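Local structure of YcaO (Methanopyrus kandleri, 6CIB) at residues 30-35 with 50-55; 40-45 with 195-200; 117-122 with 330-335; 239-244 with 304-309. The protein binds ADP and magnesium and, as a member of the YcaO family, probably uses ATP to drive thioamidation of a peptide backbone. All coordinates share one frame; numbering follows the deposited sequence.

Contact 1 (30-35 with 50-55); sequences RKVGVV and RRRRSQ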
# COMPACT_ATOMS: atom_id res chain seq x y z
N ARG A 30 14.37 -2.93 -17.78
CA ARG A 30 15.49 -3.82 -18.13
C ARG A 30 16.49 -3.92 -16.97
O ARG A 30 16.88 -5.03 -16.60
CB ARG A 30 16.20 -3.35 -19.41
CG ARG A 30 17.29 -4.31 -19.91
CD ARG A 30 18.14 -3.74 -21.04
NE ARG A 30 18.77 -2.43 -20.75
CZ ARG A 30 19.83 -2.23 -19.97
NH1 ARG A 30 20.44 -3.24 -19.36
NH2 ARG A 30 20.29 -1.00 -19.80
N LYS A 31 16.87 -2.78 -16.39
CA LYS A 31 17.90 -2.71 -15.35
C LYS A 31 17.51 -3.43 -14.08
O LYS A 31 18.37 -3.88 -13.32
CB LYS A 31 18.26 -1.26 -15.04
CG LYS A 31 19.21 -0.63 -16.05
CD LYS A 31 19.38 0.86 -15.80
CE LYS A 31 20.32 1.50 -16.80
NZ LYS A 31 20.09 2.98 -16.93
N VAL A 32 16.20 -3.57 -13.89
CA VAL A 32 15.58 -4.13 -12.70
C VAL A 32 15.12 -5.58 -12.93
O VAL A 32 14.55 -6.23 -12.03
CB VAL A 32 14.48 -3.13 -12.25
CG1 VAL A 32 13.08 -3.71 -12.20
CG2 VAL A 32 14.91 -2.38 -11.00
N GLY A 33 15.38 -6.10 -14.13
CA GLY A 33 15.19 -7.52 -14.42
C GLY A 33 13.85 -7.95 -15.00
O GLY A 33 13.53 -9.14 -14.97
N VAL A 34 13.08 -6.99 -15.52
CA VAL A 34 11.82 -7.30 -16.22
C VAL A 34 12.17 -8.08 -17.49
O VAL A 34 12.99 -7.64 -18.28
CB VAL A 34 11.02 -6.01 -16.58
CG1 VAL A 34 9.85 -6.32 -17.52
CG2 VAL A 34 10.53 -5.31 -15.32
N VAL A 35 11.54 -9.23 -17.64
CA VAL A 35 11.81 -10.10 -18.79
C VAL A 35 10.56 -10.32 -19.65
O VAL A 35 10.68 -10.74 -20.80
CB VAL A 35 12.47 -11.44 -18.38
CG1 VAL A 35 13.93 -11.22 -17.98
CG2 VAL A 35 11.69 -12.13 -17.26
N ARG A 50 4.07 -7.72 -14.89
CA ARG A 50 5.49 -7.86 -15.16
C ARG A 50 6.02 -9.17 -14.59
O ARG A 50 5.72 -9.53 -13.44
CB ARG A 50 6.26 -6.67 -14.59
CG ARG A 50 5.82 -5.30 -15.15
CD ARG A 50 6.26 -5.11 -16.60
NE ARG A 50 5.77 -3.85 -17.19
CZ ARG A 50 4.59 -3.68 -17.78
NH1 ARG A 50 3.73 -4.70 -17.88
NH2 ARG A 50 4.25 -2.49 -18.27
N ARG A 51 6.79 -9.89 -15.41
CA ARG A 51 7.60 -11.00 -14.94
C ARG A 51 9.03 -10.47 -14.75
O ARG A 51 9.63 -9.93 -15.68
CB ARG A 51 7.56 -12.17 -15.93
CG ARG A 51 8.24 -13.45 -15.45
CD ARG A 51 7.88 -14.66 -16.31
NE ARG A 51 8.35 -14.56 -17.69
CZ ARG A 51 9.54 -14.98 -18.13
NH1 ARG A 51 10.41 -15.54 -17.30
NH2 ARG A 51 9.87 -14.83 -19.41
N ARG A 52 9.52 -10.61 -13.52
CA ARG A 52 10.82 -10.06 -13.10
C ARG A 52 11.76 -11.16 -12.58
O ARG A 52 11.32 -12.04 -11.83
CB ARG A 52 10.59 -9.02 -11.99
CG ARG A 52 11.79 -8.14 -11.70
CD ARG A 52 11.62 -7.30 -10.44
NE ARG A 52 12.94 -7.10 -9.84
CZ ARG A 52 13.33 -7.55 -8.65
NH1 ARG A 52 12.49 -8.22 -7.87
NH2 ARG A 52 14.56 -7.32 -8.24
N ARG A 53 13.03 -11.10 -12.97
CA ARG A 53 14.06 -12.05 -12.52
C ARG A 53 15.08 -11.37 -11.63
O ARG A 53 15.53 -10.27 -11.96
CB ARG A 53 14.84 -12.61 -13.71
CG ARG A 53 14.15 -13.70 -14.49
CD ARG A 53 15.20 -14.60 -15.14
NE ARG A 53 14.78 -15.13 -16.44
CZ ARG A 53 13.83 -16.06 -16.62
NH1 ARG A 53 13.16 -16.57 -15.59
NH2 ARG A 53 13.53 -16.46 -17.85
N SER A 54 15.45 -12.02 -10.53
CA SER A 54 16.59 -11.59 -9.69
C SER A 54 17.31 -12.81 -9.11
O SER A 54 16.90 -13.95 -9.36
CB SER A 54 16.12 -10.66 -8.57
OG SER A 54 15.43 -11.37 -7.55
N GLN A 55 18.35 -12.58 -8.31
CA GLN A 55 19.01 -13.67 -7.57
C GLN A 55 18.02 -14.40 -6.64
O GLN A 55 18.29 -15.52 -6.22
CB GLN A 55 20.20 -13.16 -6.76
CG GLN A 55 19.81 -12.38 -5.52
CD GLN A 55 20.92 -12.25 -4.50
OE1 GLN A 55 21.81 -11.41 -4.65
NE2 GLN A 55 20.86 -13.05 -3.44
O HOH W 1 17.23 -8.29 -11.41

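Contact 2 (40-45 with 195-200); sequences DRVGPI and RSLERE. With OXM (oxamic acid), chain I.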
# COMPACT_ATOMS: atom_id res chain seq x y z
N ASP A 40 -3.54 -6.11 -19.58
CA ASP A 40 -4.92 -6.53 -19.37
C ASP A 40 -5.82 -5.30 -19.32
O ASP A 40 -5.34 -4.18 -19.19
CB ASP A 40 -5.05 -7.35 -18.07
CG ASP A 40 -4.48 -8.77 -18.20
OD1 ASP A 40 -4.03 -9.16 -19.30
OD2 ASP A 40 -4.48 -9.52 -17.18
N ARG A 41 -7.12 -5.52 -19.45
CA ARG A 41 -8.10 -4.48 -19.15
C ARG A 41 -9.27 -5.16 -18.44
O ARG A 41 -9.90 -6.06 -18.99
CB ARG A 41 -8.55 -3.74 -20.42
CG ARG A 41 -9.09 -2.32 -20.18
CD ARG A 41 -9.38 -1.55 -21.49
NE ARG A 41 -10.11 -2.42 -22.39
CZ ARG A 41 -9.67 -2.91 -23.54
NH1 ARG A 41 -8.50 -2.54 -24.06
NH2 ARG A 41 -10.45 -3.74 -24.20
N VAL A 42 -9.53 -4.73 -17.22
CA VAL A 42 -10.62 -5.31 -16.44
C VAL A 42 -11.73 -4.28 -16.41
O VAL A 42 -11.59 -3.22 -15.77
CB VAL A 42 -10.15 -5.75 -15.02
CG1 VAL A 42 -11.32 -6.28 -14.21
CG2 VAL A 42 -9.05 -6.81 -15.13
N GLY A 43 -12.81 -4.59 -17.12
CA GLY A 43 -13.84 -3.61 -17.49
C GLY A 43 -13.12 -2.44 -18.14
O GLY A 43 -12.40 -2.64 -19.12
N PRO A 44 -13.26 -1.22 -17.57
CA PRO A 44 -12.58 -0.06 -18.14
C PRO A 44 -11.14 0.15 -17.62
O PRO A 44 -10.49 1.10 -18.07
CB PRO A 44 -13.46 1.10 -17.68
CG PRO A 44 -13.93 0.67 -16.33
CD PRO A 44 -14.08 -0.84 -16.39
N ILE A 45 -10.66 -0.69 -16.70
CA ILE A 45 -9.38 -0.45 -16.01
C ILE A 45 -8.20 -1.20 -16.63
O ILE A 45 -8.18 -2.43 -16.65
CB ILE A 45 -9.45 -0.75 -14.48
CG1 ILE A 45 -10.53 0.10 -13.78
CG2 ILE A 45 -8.07 -0.57 -13.82
CD1 ILE A 45 -10.43 1.61 -14.01
N ARG A 195 -19.98 0.53 -10.83
CA ARG A 195 -20.96 -0.19 -11.66
C ARG A 195 -20.30 -0.92 -12.82
O ARG A 195 -20.68 -2.06 -13.14
CB ARG A 195 -22.02 0.77 -12.22
CG ARG A 195 -23.06 1.23 -11.21
CD ARG A 195 -23.97 2.27 -11.83
NE ARG A 195 -24.83 2.90 -10.82
CZ ARG A 195 -25.77 3.80 -11.07
NH1 ARG A 195 -26.02 4.21 -12.31
NH2 ARG A 195 -26.48 4.30 -10.07
N SER A 196 -19.32 -0.27 -13.44
CA SER A 196 -18.62 -0.83 -14.58
C SER A 196 -17.79 -2.06 -14.18
O SER A 196 -17.79 -3.08 -14.89
CB SER A 196 -17.76 0.23 -15.26
OG SER A 196 -17.38 -0.19 -16.55
N LEU A 197 -17.11 -1.97 -13.04
CA LEU A 197 -16.40 -3.13 -12.47
C LEU A 197 -17.33 -4.22 -11.99
O LEU A 197 -17.00 -5.40 -12.10
CB LEU A 197 -15.43 -2.71 -11.35
CG LEU A 197 -14.11 -2.07 -11.79
CD1 LEU A 197 -13.35 -1.57 -10.58
CD2 LEU A 197 -13.24 -3.03 -12.61
N GLU A 198 -18.50 -3.82 -11.48
CA GLU A 198 -19.55 -4.75 -11.04
C GLU A 198 -20.08 -5.63 -12.17
O GLU A 198 -20.39 -6.80 -11.95
CB GLU A 198 -20.69 -4.00 -10.36
CG GLU A 198 -21.68 -4.90 -9.63
CD GLU A 198 -22.61 -4.11 -8.75
OE1 GLU A 198 -23.50 -3.42 -9.29
OE2 GLU A 198 -22.47 -4.19 -7.51
N ARG A 199 -20.14 -5.08 -13.38
CA ARG A 199 -20.50 -5.84 -14.57
C ARG A 199 -19.55 -7.00 -14.89
O ARG A 199 -19.92 -7.92 -15.62
CB ARG A 199 -20.65 -4.90 -15.78
CG ARG A 199 -22.05 -4.33 -15.91
CD ARG A 199 -22.19 -3.37 -17.08
NE ARG A 199 -22.45 -2.01 -16.61
CZ ARG A 199 -21.65 -0.96 -16.79
NH1 ARG A 199 -20.51 -1.08 -17.46
NH2 ARG A 199 -22.00 0.21 -16.30
N GLU A 200 -18.34 -6.97 -14.31
CA GLU A 200 -17.34 -8.04 -14.48
C GLU A 200 -17.55 -9.21 -13.52
O GLU A 200 -17.16 -10.35 -13.82
CB GLU A 200 -15.92 -7.49 -14.27
CG GLU A 200 -15.45 -6.49 -15.32
CD GLU A 200 -15.47 -7.06 -16.73
OE1 GLU A 200 -14.85 -8.13 -16.96
OE2 GLU A 200 -16.10 -6.42 -17.60
C1 OXM I . -6.41 0.67 -25.06
N1 OXM I . -7.36 -0.07 -25.63
O1 OXM I . -5.97 1.70 -25.59
C2 OXM I . -5.88 0.24 -23.77
O2 OXM I . -4.80 0.71 -23.36
O3 OXM I . -6.54 -0.59 -23.09
O HOH W 2 -12.54 -7.19 -18.45

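Contact 3 (117-122 with 330-335); sequences VDLTTR and GKVIEV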
# COMPACT_ATOMS: atom_id res chain seq x y z
N VAL A 117 15.42 7.60 9.69
CA VAL A 117 15.18 8.90 10.33
C VAL A 117 13.79 8.89 10.99
O VAL A 117 12.80 8.49 10.37
CB VAL A 117 15.28 10.09 9.33
CG1 VAL A 117 15.38 11.42 10.08
CG2 VAL A 117 16.51 9.96 8.42
N ASP A 118 13.74 9.32 12.25
CA ASP A 118 12.48 9.60 12.94
C ASP A 118 11.91 10.88 12.34
O ASP A 118 12.51 11.95 12.48
CB ASP A 118 12.74 9.78 14.45
CG ASP A 118 11.47 9.87 15.28
OD1 ASP A 118 10.51 10.57 14.88
OD2 ASP A 118 11.44 9.26 16.37
N LEU A 119 10.76 10.77 11.67
CA LEU A 119 10.20 11.92 10.95
C LEU A 119 9.55 12.97 11.86
O LEU A 119 9.23 14.08 11.40
CB LEU A 119 9.28 11.46 9.81
CG LEU A 119 9.91 10.67 8.64
CD1 LEU A 119 8.90 10.51 7.52
CD2 LEU A 119 11.18 11.33 8.10
N THR A 120 9.35 12.63 13.13
CA THR A 120 8.88 13.60 14.13
C THR A 120 10.06 14.43 14.66
O THR A 120 10.04 15.66 14.58
CB THR A 120 8.15 12.90 15.31
OG1 THR A 120 7.04 12.17 14.80
CG2 THR A 120 7.66 13.91 16.35
N THR A 121 11.07 13.74 15.17
CA THR A 121 12.17 14.39 15.88
C THR A 121 13.33 14.79 14.96
O THR A 121 14.18 15.59 15.35
CB THR A 121 12.69 13.51 17.02
OG1 THR A 121 13.18 12.28 16.48
CG2 THR A 121 11.58 13.22 18.02
N ARG A 122 13.35 14.23 13.75
CA ARG A 122 14.46 14.36 12.77
C ARG A 122 15.80 13.76 13.27
O ARG A 122 16.86 14.04 12.72
CB ARG A 122 14.63 15.81 12.26
CG ARG A 122 13.45 16.32 11.44
CD ARG A 122 13.49 17.84 11.31
NE ARG A 122 12.17 18.43 11.53
CZ ARG A 122 11.93 19.70 11.89
NH1 ARG A 122 12.93 20.56 12.08
NH2 ARG A 122 10.68 20.10 12.07
N GLY A 330 2.90 5.01 17.75
CA GLY A 330 4.36 4.96 17.88
C GLY A 330 5.08 5.91 16.94
O GLY A 330 4.52 6.93 16.51
N LYS A 331 6.33 5.56 16.62
CA LYS A 331 7.23 6.42 15.84
C LYS A 331 7.02 6.26 14.34
O LYS A 331 6.72 5.16 13.86
CB LYS A 331 8.70 6.10 16.17
CG LYS A 331 9.09 6.37 17.61
CD LYS A 331 10.49 5.83 17.87
CE LYS A 331 10.90 6.07 19.31
NZ LYS A 331 12.36 5.87 19.45
N VAL A 332 7.20 7.36 13.60
CA VAL A 332 7.14 7.37 12.13
C VAL A 332 8.58 7.40 11.62
O VAL A 332 9.27 8.42 11.76
CB VAL A 332 6.34 8.58 11.58
CG1 VAL A 332 6.34 8.60 10.04
CG2 VAL A 332 4.92 8.57 12.10
N ILE A 333 9.03 6.27 11.07
CA ILE A 333 10.42 6.12 10.61
C ILE A 333 10.48 5.97 9.08
O ILE A 333 9.69 5.22 8.50
CB ILE A 333 11.13 4.94 11.31
CG1 ILE A 333 11.11 5.13 12.85
CG2 ILE A 333 12.55 4.77 10.80
CD1 ILE A 333 11.47 3.89 13.66
N GLU A 334 11.41 6.69 8.46
CA GLU A 334 11.73 6.56 7.04
C GLU A 334 13.15 6.00 6.86
O GLU A 334 14.10 6.48 7.49
CB GLU A 334 11.61 7.93 6.35
CG GLU A 334 12.15 7.97 4.92
CD GLU A 334 12.39 9.38 4.40
OE1 GLU A 334 12.12 10.37 5.11
OE2 GLU A 334 12.88 9.51 3.26
N VAL A 335 13.27 4.98 6.01
CA VAL A 335 14.56 4.43 5.62
C VAL A 335 14.75 4.62 4.11
O VAL A 335 13.92 4.17 3.32
CB VAL A 335 14.70 2.93 6.00
CG1 VAL A 335 16.05 2.36 5.54
CG2 VAL A 335 14.52 2.72 7.49
O HOH W 3 7.94 9.63 15.08
O HOH W 4 13.37 7.59 17.31

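Contact 4 (239-244 with 304-309); sequences PDPEMA and LDRVIT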
# COMPACT_ATOMS: atom_id res chain seq x y z
N PRO A 239 -5.97 11.48 2.17
CA PRO A 239 -6.68 12.66 2.70
C PRO A 239 -7.87 13.06 1.82
O PRO A 239 -8.80 13.70 2.30
CB PRO A 239 -5.61 13.76 2.70
CG PRO A 239 -4.55 13.27 1.76
CD PRO A 239 -4.54 11.78 1.96
N ASP A 240 -7.82 12.70 0.54
CA ASP A 240 -8.91 12.90 -0.38
C ASP A 240 -9.73 11.60 -0.46
O ASP A 240 -9.27 10.61 -1.02
CB ASP A 240 -8.36 13.31 -1.75
CG ASP A 240 -9.45 13.49 -2.81
OD1 ASP A 240 -10.64 13.24 -2.55
OD2 ASP A 240 -9.08 13.90 -3.93
N PRO A 241 -10.97 11.61 0.09
CA PRO A 241 -11.79 10.38 0.10
C PRO A 241 -12.09 9.82 -1.30
O PRO A 241 -12.23 8.60 -1.46
CB PRO A 241 -13.07 10.81 0.82
CG PRO A 241 -13.13 12.29 0.68
CD PRO A 241 -11.70 12.75 0.68
N GLU A 242 -12.17 10.70 -2.30
CA GLU A 242 -12.36 10.29 -3.70
C GLU A 242 -11.20 9.45 -4.24
O GLU A 242 -11.43 8.51 -4.98
CB GLU A 242 -12.57 11.51 -4.61
CG GLU A 242 -13.94 12.17 -4.52
CD GLU A 242 -14.02 13.43 -5.36
OE1 GLU A 242 -14.12 13.34 -6.60
OE2 GLU A 242 -13.97 14.53 -4.78
N MSE A 243 -9.97 9.80 -3.85
CA MSE A 243 -8.76 9.05 -4.22
C MSE A 243 -8.76 7.71 -3.53
O MSE A 243 -8.40 6.70 -4.14
CB MSE A 243 -7.50 9.83 -3.86
CG MSE A 243 -6.23 9.09 -4.31
SE MSE A 243 -4.61 9.92 -3.58
CE MSE A 243 -4.69 11.42 -4.85
N ALA A 244 -9.16 7.69 -2.26
CA ALA A 244 -9.26 6.44 -1.49
C ALA A 244 -10.22 5.43 -2.13
O ALA A 244 -9.92 4.24 -2.19
CB ALA A 244 -9.67 6.73 -0.04
N LEU A 304 -18.01 13.71 4.05
CA LEU A 304 -16.64 13.63 4.56
C LEU A 304 -15.87 14.93 4.34
O LEU A 304 -15.72 15.38 3.20
CB LEU A 304 -15.90 12.42 3.95
CG LEU A 304 -16.52 11.02 4.12
CD1 LEU A 304 -15.72 9.98 3.36
CD2 LEU A 304 -16.65 10.63 5.59
N ASP A 305 -15.41 15.53 5.44
CA ASP A 305 -14.61 16.76 5.41
C ASP A 305 -13.25 16.53 4.74
O ASP A 305 -12.62 15.50 4.97
CB ASP A 305 -14.35 17.29 6.83
CG ASP A 305 -15.63 17.66 7.57
OD1 ASP A 305 -16.45 18.44 7.02
OD2 ASP A 305 -15.79 17.19 8.72
N ARG A 306 -12.82 17.49 3.92
CA ARG A 306 -11.43 17.53 3.47
C ARG A 306 -10.62 18.30 4.50
O ARG A 306 -10.63 19.53 4.51
CB ARG A 306 -11.31 18.16 2.08
CG ARG A 306 -11.60 17.20 0.94
CD ARG A 306 -10.66 17.39 -0.25
NE ARG A 306 -9.31 16.88 0.01
CZ ARG A 306 -8.29 16.97 -0.83
NH1 ARG A 306 -8.42 17.56 -2.02
NH2 ARG A 306 -7.10 16.47 -0.49
N VAL A 307 -9.95 17.56 5.38
CA VAL A 307 -9.17 18.15 6.48
C VAL A 307 -7.82 18.62 5.93
O VAL A 307 -7.40 19.75 6.18
CB VAL A 307 -8.98 17.16 7.66
CG1 VAL A 307 -8.24 17.81 8.82
CG2 VAL A 307 -10.31 16.60 8.15
N ILE A 308 -7.16 17.73 5.18
CA ILE A 308 -5.86 17.99 4.57
C ILE A 308 -6.08 18.26 3.08
O ILE A 308 -6.36 17.34 2.29
CB ILE A 308 -4.87 16.82 4.83
CG1 ILE A 308 -4.68 16.60 6.33
CG2 ILE A 308 -3.53 17.07 4.15
CD1 ILE A 308 -4.26 15.20 6.73
N THR A 309 -5.98 19.53 2.70
CA THR A 309 -6.10 19.94 1.30
C THR A 309 -4.71 20.02 0.72
O THR A 309 -3.74 20.35 1.42
CB THR A 309 -6.84 21.29 1.11
OG1 THR A 309 -6.18 22.31 1.86
CG2 THR A 309 -8.30 21.19 1.54
O HOH W 5 -8.52 15.08 4.81

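Contact 1 (30-35 with 50-55)
At the open end of the antiparallel hairpin of strands 34-42 and 45-54, the chain leaves helix 28-31 through a Schellman motif and joins the sheet. G33 closes the helix with positive phi (93°), its N bonded back to R30 O, and a CB there would collide with R53 O. Two nearly straight backbone bonds frame the antiparallel non-hydrogen-bonded pair V34-R52: R53 N donates to G33 O at 2.8 Å, from above the carbonyl plane, and V35 N donates to R51 O at 2.8 Å, almost along the C=O axis. V34 and R52 share one face of the sheet, where helix 68-85 packs on R52; there V34 CG1 lies 3.9 Å from R50 CD. V35 and the aliphatic CG of R53 meet on the opposite side. V35 CG2 also sits 3.6 Å above the centre of the R51 guanidinium, a group that E58 and E36 hold by salt bridges. A water bonded to R53 O also bonds weakly to V32 O. The R52 chain, CG anti to the backbone N and bent at chi3, sends NH2 to a salt bridge with E86 and turns NE to V32 O, 2.9 Å away in the guanidinium plane and nearly on the C=O axis.

Contact 2 (40-45 with 195-200)
Apolar packing comes first here: L197, with CG anti to its carbonyl carbon (chi1 -77°), pushes CD2 into the turn that follows strand 34-42. That one methyl reaches V42 CG1 at 4.1 Å, the two side chains crossing at about a right angle, and I45 CG1 at 4.3 Å, while V42 O lies 3.6 Å from it. Beside it S196 OG, anti to the backbone N, rests against CD and CG of the P44 ring, 3.4 Å from CD. E200, bent at chi2, packs its CG and carboxylate along the G43 backbone, OE2 3.6 Å from G43 CA. Its polar link is a water that accepts from G43 N at 2.9 Å, donates to R41 O and bonds weakly to E200 OE1, which also has a long, weak ion pair with R260. An alanine at E200 would remove the carboxylate and would probably leave this water less firmly held and the G43 backbone less well covered. R41 NH1 donates to oxamate O3 at 2.9 Å, nearly straight (165°), and R68 also binds that ligand. G43, with positive phi, and P44 are the middle residues of a type II' turn, the tight two-residue loop of the beta hairpin of strands 34-42 and 45-54, here packed against the C-terminal part of helix 188-198 and E200.

Contact 3 (117-122 with 330-335)
An Asx turn ends strand 113-118 just where it pairs with strand 332-336 in the five-stranded antiparallel sheet. V117 and E334 form a hydrogen-bonded pair: V117 N donates to E334 O at 2.8 Å and E334 N returns the bond to V117 O at 3.0 Å, both in the carbonyl planes. D118 and I333 follow as a non-hydrogen-bonded pair, and L119 N prolongs the ladder by one very straight bond (174°) to V332 O, nearly along the C=O axis. From there the backbone peels away. D118, its CG anti to the backbone N, turns OD1 onto the departing chain, where it takes T120 N at 2.9 Å with its anti lone pair and T121 N from above the carboxylate plane. A water also donates to OD1, contacts T120 OG1 and accepts from V332 N, tying the turn to the strand. The other oxygen, OD2, lies 3.9 Å from K331 CD, and a second water bridges it to K331 NZ; this polar arrangement would probably favour a charged carboxylate.

On the opposite face L119 leans obliquely across E334, with CD2 only 3.3 Å from E334 OE1, and its CD1 touches V332 CG1 at 4.1 Å. Helices 154-177 and 313-325 pack on this side through V158, L162, V321 and V324, whereas I333 faces V125 and V127 of strand 124-128. The arrangement is that of an Asx turn opening the connection of the hairpin of strands 113-118 and 124-128, in an antiparallel sheet whose L119 side is packed on helices in the YcaO domain.

Contact 4 (239-244 with 304-309)
Apolar contacts mark the two ends of this junction. P241, in the first turn of helix 241-260, sets its CB 3.8 Å from L304 CD1. At the other end P239 CB lies 3.8 Å from I308 CB, ring carbon against the branched CB, with I308 O also close at 3.7 Å.

Stacking of planar groups fills the middle. R306, bent at chi2 and chi3, folds its guanidinium back over D240: CB of D240 sits 3.6 Å above one face, offset toward the rim, and T309 CA approaches the opposite face. The carboxylate and guanidinium planes are only 24° apart. D240 OD2 and R306 NH1 stay 4.2 Å apart, with the oxygen well out of the guanidinium plane, so the charges attract without an N-H pointing at the acid. R306 NE is buried without a partner. An alanine at R306 would remove this flat cover from D240 and would probably loosen the loop's grip on the helix start.

Among the hydrogen bonds, D240 is the N-cap: its OD1 accepts from E242 N at 3.0 Å, approached from above the carboxylate plane. The nearby arginine charge may help to keep the capping carboxylate ionised. Between the segments a water donates to P239 O and accepts from I308 N, bridging the two backbones.

The loop 304-309 thus lies along the start of helix 241-260. Y217 of strand 217-224 touches both P241 and L304, F11 packs on P239, and helix 313-325 meets I308 through L316, E319 and R323.

Overall arrangement
All four contacts are partly buried and lie off the centre of the chain, contact 4 nearest to it at about 17 Å between centres. Contacts 1 and 2 share strand 34-42, taking its two ends in the three-stranded sheet, with centres about 28 Å apart; contact 3 belongs to the separate five-stranded sheet. Main-chain ladders hold contacts 1 and 3, the first surrounded by arginine salt bridges, the second finished by an aspartate turn and waters. Contacts 2 and 4 join loops to helix ends instead, through apolar packing and bridging waters, contact 4 adding an arginine stacked on the N-cap aspartate. Helix 241-260 connects these two: its start carries contact 4, and its later residues back V42 and I45 of contact 2.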